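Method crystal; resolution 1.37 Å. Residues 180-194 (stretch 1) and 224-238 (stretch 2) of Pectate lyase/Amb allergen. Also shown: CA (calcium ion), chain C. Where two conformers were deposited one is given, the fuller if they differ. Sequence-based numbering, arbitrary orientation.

Stretch 1, residues 180-194: HGNLMLGTPDAPVAN
Stretch 2 224-238: SEYDLISVAHASHVW

The two stretches pair as neighbouring parallel β-strands, joined by two runs of backbone hydrogen bonds with an irregular loop between them, and together they bury 927 Å². In the first run, the axis of the strand that begins at N182 comes within 4.8 Å of the axis of strand 229-231, with N-to-C directions 18° apart. L183 pairs with I229 (CA-CA 4.7 Å) and M184 with S230 (CA-CA 5.1 Å). The bonds alternate as parallel pairing requires: L183 N to L228 O, S230 N to L183 O and L185 N to S230 O, each 2.9 Å, the last two nearly straight at 172° and 169°.

The register then slips. H233 N reaches L185 O only weakly (3.4 Å, 139°), while stretch 1 makes a type I turn from T187 to A190, closed by A190 N to T187 O at 3.0 Å and braced by T187 OG1 to D189 OD1 at 2.7 Å. G186, at phi/psi 88/153, has no CB; an ideal one would lie 2.0 Å from H233 O. The CA-to-CB bond of H233 points toward stretch 1 and, with chi1 m and chi2 -75°, the ring lays one face against the turn, with P188 CA 3.8 Å from the ring centroid and 12° off the normal.

Pairing resumes with V192 opposite A234 and A193 opposite S235, through V192 N to H233 O (2.9 Å), S235 N to V192 O (3.1 Å) and N194 N to S235 O (3.0 Å).

L185 (m, t) supplies apolar packing: its CD1 lies 3.6 Å from V237 CG1, 3.8 Å from V231 CG2 and 3.9 Å from I229 CG2, and its CB 3.6 Å from A234 CB. Within stretch 2, S230 OG (chi1 m) donates to D227 OD2 at 2.7 Å; D227 also chelates calcium through OD1 (2.2 Å) and OD2 (2.4 Å).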

# COMPACT_ATOMS: atom_id res chain seq x y z
N HIS A 180 7.20 8.19 6.14
CA HIS A 180 7.51 7.47 7.36
C HIS A 180 7.92 8.33 8.55
O HIS A 180 8.56 7.84 9.49
CB HIS A 180 8.58 6.40 7.10
CG HIS A 180 8.23 5.47 5.99
ND1 HIS A 180 9.18 4.95 5.12
CD2 HIS A 180 7.04 4.99 5.57
CE1 HIS A 180 8.58 4.18 4.23
NE2 HIS A 180 7.28 4.19 4.48
N GLY A 181 7.54 9.61 8.54
CA GLY A 181 7.82 10.43 9.70
C GLY A 181 6.92 11.62 9.84
O GLY A 181 5.89 11.74 9.18
N ASN A 182 7.36 12.52 10.71
CA ASN A 182 6.47 13.51 11.31
C ASN A 182 7.19 14.84 11.32
O ASN A 182 8.13 15.02 12.10
CB ASN A 182 6.20 13.02 12.75
CG ASN A 182 5.09 13.78 13.48
OD1 ASN A 182 4.76 14.97 13.22
ND2 ASN A 182 4.55 13.10 14.48
N LEU A 183 6.75 15.77 10.47
CA LEU A 183 7.27 17.12 10.58
C LEU A 183 6.67 17.76 11.83
O LEU A 183 5.45 17.68 12.06
CB LEU A 183 6.90 17.97 9.36
CG LEU A 183 7.44 17.47 8.03
CD1 LEU A 183 7.05 18.45 6.92
CD2 LEU A 183 8.96 17.25 8.08
N MET A 184 7.53 18.36 12.64
CA MET A 184 7.10 18.98 13.88
C MET A 184 7.27 20.49 13.75
O MET A 184 8.39 21.00 13.69
CB MET A 184 7.92 18.40 15.02
CG MET A 184 7.54 18.90 16.39
SD MET A 184 5.90 18.31 16.90
CE MET A 184 6.05 16.52 16.75
N LEU A 185 6.15 21.20 13.68
CA LEU A 185 6.21 22.64 13.47
C LEU A 185 6.30 23.36 14.80
O LEU A 185 5.27 23.68 15.43
CB LEU A 185 5.05 23.15 12.59
CG LEU A 185 4.78 22.37 11.29
CD1 LEU A 185 3.83 23.15 10.39
CD2 LEU A 185 6.05 21.99 10.52
N GLY A 186 7.54 23.59 15.23
CA GLY A 186 7.81 24.17 16.53
C GLY A 186 7.90 23.12 17.62
O GLY A 186 7.32 22.02 17.53
N THR A 187 8.65 23.44 18.66
CA THR A 187 8.78 22.56 19.82
C THR A 187 8.48 23.40 21.06
O THR A 187 8.48 24.63 21.00
CB THR A 187 10.20 21.94 19.90
OG1 THR A 187 11.16 22.99 20.02
CG2 THR A 187 10.53 21.12 18.67
N PRO A 188 8.22 22.75 22.21
CA PRO A 188 7.84 23.56 23.38
C PRO A 188 8.92 24.52 23.82
O PRO A 188 8.59 25.61 24.28
CB PRO A 188 7.59 22.52 24.48
CG PRO A 188 7.98 21.21 23.92
CD PRO A 188 8.04 21.31 22.44
N ASP A 189 10.17 24.14 23.65
CA ASP A 189 11.28 25.01 24.02
C ASP A 189 11.53 26.13 23.02
O ASP A 189 12.19 27.11 23.34
CB ASP A 189 12.56 24.19 24.20
CG ASP A 189 12.95 23.45 22.94
OD1 ASP A 189 12.13 22.63 22.47
OD2 ASP A 189 14.06 23.71 22.40
N ALA A 190 11.02 25.97 21.80
CA ALA A 190 11.28 26.93 20.73
C ALA A 190 10.13 26.97 19.73
O ALA A 190 10.19 26.36 18.66
CB ALA A 190 12.61 26.60 20.01
N PRO A 191 9.07 27.71 20.07
CA PRO A 191 7.97 27.87 19.12
C PRO A 191 8.44 28.65 17.91
O PRO A 191 9.46 29.35 17.97
CB PRO A 191 6.95 28.68 19.92
CG PRO A 191 7.27 28.40 21.34
CD PRO A 191 8.76 28.32 21.38
N VAL A 192 7.71 28.52 16.82
CA VAL A 192 8.13 29.05 15.54
C VAL A 192 6.97 29.75 14.84
O VAL A 192 5.81 29.60 15.22
CB VAL A 192 8.65 27.93 14.59
CG1 VAL A 192 9.82 27.19 15.25
CG2 VAL A 192 7.51 26.96 14.24
N ALA A 193 7.28 30.48 13.79
CA ALA A 193 6.25 31.07 12.95
C ALA A 193 6.69 31.02 11.50
O ALA A 193 7.89 30.98 11.20
CB ALA A 193 5.99 32.52 13.34
N ASN A 194 5.71 31.06 10.61
CA ASN A 194 5.91 31.41 9.20
C ASN A 194 6.49 30.26 8.37
O ASN A 194 7.68 30.26 8.00
CB ASN A 194 6.74 32.68 9.06
CG ASN A 194 6.69 33.22 7.66
OD1 ASN A 194 5.67 33.06 6.97
ND2 ASN A 194 7.78 33.87 7.22
N SER A 224 -1.02 5.21 18.57
CA SER A 224 0.28 5.54 18.00
C SER A 224 0.53 7.04 18.06
O SER A 224 -0.38 7.83 18.35
CB SER A 224 0.37 5.02 16.57
OG SER A 224 0.60 3.62 16.55
N GLU A 225 1.77 7.43 17.81
CA GLU A 225 2.23 8.76 18.17
C GLU A 225 2.57 9.70 17.01
O GLU A 225 2.79 10.89 17.26
CB GLU A 225 3.47 8.62 19.06
CG GLU A 225 3.18 7.96 20.40
CD GLU A 225 2.29 8.81 21.26
OE1 GLU A 225 2.60 10.01 21.37
OE2 GLU A 225 1.29 8.29 21.83
N TYR A 226 2.63 9.21 15.78
CA TYR A 226 3.19 10.04 14.70
C TYR A 226 2.16 10.51 13.70
O TYR A 226 1.39 9.71 13.15
CB TYR A 226 4.36 9.32 13.98
CG TYR A 226 5.32 8.72 14.97
CD1 TYR A 226 5.86 9.49 15.99
CD2 TYR A 226 5.62 7.38 14.93
CE1 TYR A 226 6.69 8.94 16.94
CE2 TYR A 226 6.44 6.80 15.88
CZ TYR A 226 6.99 7.58 16.88
OH TYR A 226 7.78 7.03 17.85
N ASP A 227 2.14 11.83 13.50
CA ASP A 227 1.35 12.46 12.44
C ASP A 227 2.27 12.68 11.25
O ASP A 227 3.48 12.62 11.39
CB ASP A 227 0.90 13.85 12.89
CG ASP A 227 0.13 13.84 14.18
OD1 ASP A 227 -0.59 12.85 14.45
OD2 ASP A 227 0.22 14.83 14.94
N LEU A 228 1.72 12.99 10.08
CA LEU A 228 2.60 13.45 9.01
C LEU A 228 3.08 14.88 9.29
O LEU A 228 4.25 15.19 9.04
CB LEU A 228 1.92 13.31 7.64
CG LEU A 228 1.79 11.83 7.23
CD1 LEU A 228 0.76 11.64 6.13
CD2 LEU A 228 3.15 11.26 6.80
N ILE A 229 2.20 15.73 9.81
CA ILE A 229 2.58 17.07 10.27
C ILE A 229 1.86 17.34 11.59
O ILE A 229 0.64 17.13 11.69
CB ILE A 229 2.20 18.17 9.25
CG1 ILE A 229 2.81 17.90 7.86
CG2 ILE A 229 2.63 19.54 9.77
CD1 ILE A 229 2.34 18.89 6.79
N SER A 230 2.62 17.78 12.59
CA SER A 230 2.06 18.20 13.87
C SER A 230 2.28 19.70 14.02
O SER A 230 3.40 20.19 13.80
CB SER A 230 2.75 17.50 15.03
OG SER A 230 2.65 16.08 14.93
N VAL A 231 1.22 20.42 14.38
CA VAL A 231 1.29 21.86 14.53
C VAL A 231 0.87 22.23 15.96
O VAL A 231 -0.29 22.57 16.20
CB VAL A 231 0.42 22.60 13.49
CG1 VAL A 231 0.76 24.08 13.48
CG2 VAL A 231 0.63 21.98 12.10
N ALA A 232 1.81 22.13 16.89
CA ALA A 232 1.53 22.43 18.30
C ALA A 232 2.18 23.73 18.76
O ALA A 232 1.77 24.31 19.75
CB ALA A 232 1.98 21.25 19.20
N HIS A 233 3.18 24.19 18.02
CA HIS A 233 4.00 25.34 18.45
C HIS A 233 4.40 26.20 17.28
O HIS A 233 5.50 26.73 17.26
CB HIS A 233 5.24 24.89 19.24
CG HIS A 233 4.89 24.15 20.49
ND1 HIS A 233 4.41 24.78 21.62
CD2 HIS A 233 4.92 22.82 20.79
CE1 HIS A 233 4.15 23.88 22.55
NE2 HIS A 233 4.46 22.69 22.08
N ALA A 234 3.50 26.34 16.32
CA ALA A 234 3.74 27.20 15.16
C ALA A 234 2.53 28.06 14.88
O ALA A 234 1.40 27.61 14.99
CB ALA A 234 4.07 26.38 13.92
N SER A 235 2.80 29.31 14.51
CA SER A 235 1.79 30.25 14.04
C SER A 235 2.10 30.61 12.60
O SER A 235 3.28 30.78 12.26
CB SER A 235 1.85 31.53 14.88
OG SER A 235 0.93 32.50 14.40
N HIS A 236 1.07 30.78 11.76
CA HIS A 236 1.23 31.21 10.36
C HIS A 236 1.86 30.13 9.49
O HIS A 236 3.07 30.12 9.23
CB HIS A 236 1.93 32.57 10.25
CG HIS A 236 1.03 33.70 10.64
ND1 HIS A 236 0.93 34.16 11.93
CD2 HIS A 236 0.12 34.39 9.92
CE1 HIS A 236 0.04 35.14 11.98
NE2 HIS A 236 -0.47 35.29 10.78
N VAL A 237 1.00 29.20 9.11
CA VAL A 237 1.41 27.97 8.44
C VAL A 237 0.49 27.75 7.25
O VAL A 237 -0.74 27.74 7.42
CB VAL A 237 1.32 26.75 9.40
CG1 VAL A 237 1.65 25.46 8.67
CG2 VAL A 237 2.25 26.93 10.61
N TRP A 238 1.07 27.57 6.07
CA TRP A 238 0.31 27.37 4.85
C TRP A 238 0.73 26.03 4.24
O TRP A 238 1.90 25.84 3.84
CB TRP A 238 0.57 28.51 3.87
CG TRP A 238 -0.27 28.44 2.62
CD1 TRP A 238 -1.59 28.05 2.52
CD2 TRP A 238 0.15 28.76 1.28
NE1 TRP A 238 -2.01 28.12 1.21
CE2 TRP A 238 -0.96 28.56 0.43
CE3 TRP A 238 1.37 29.21 0.72
CZ2 TRP A 238 -0.89 28.76 -0.96
CZ3 TRP A 238 1.42 29.42 -0.66
CH2 TRP A 238 0.31 29.18 -1.48
CA CA C . -1.19 13.65 16.42
O HOH W 1 6.09 13.87 7.34
O HOH W 2 4.52 21.25 16.97
O HOH W 3 1.03 12.95 17.69
O HOH W 4 -2.13 13.63 18.90
O HOH W 5 -0.86 15.86 17.90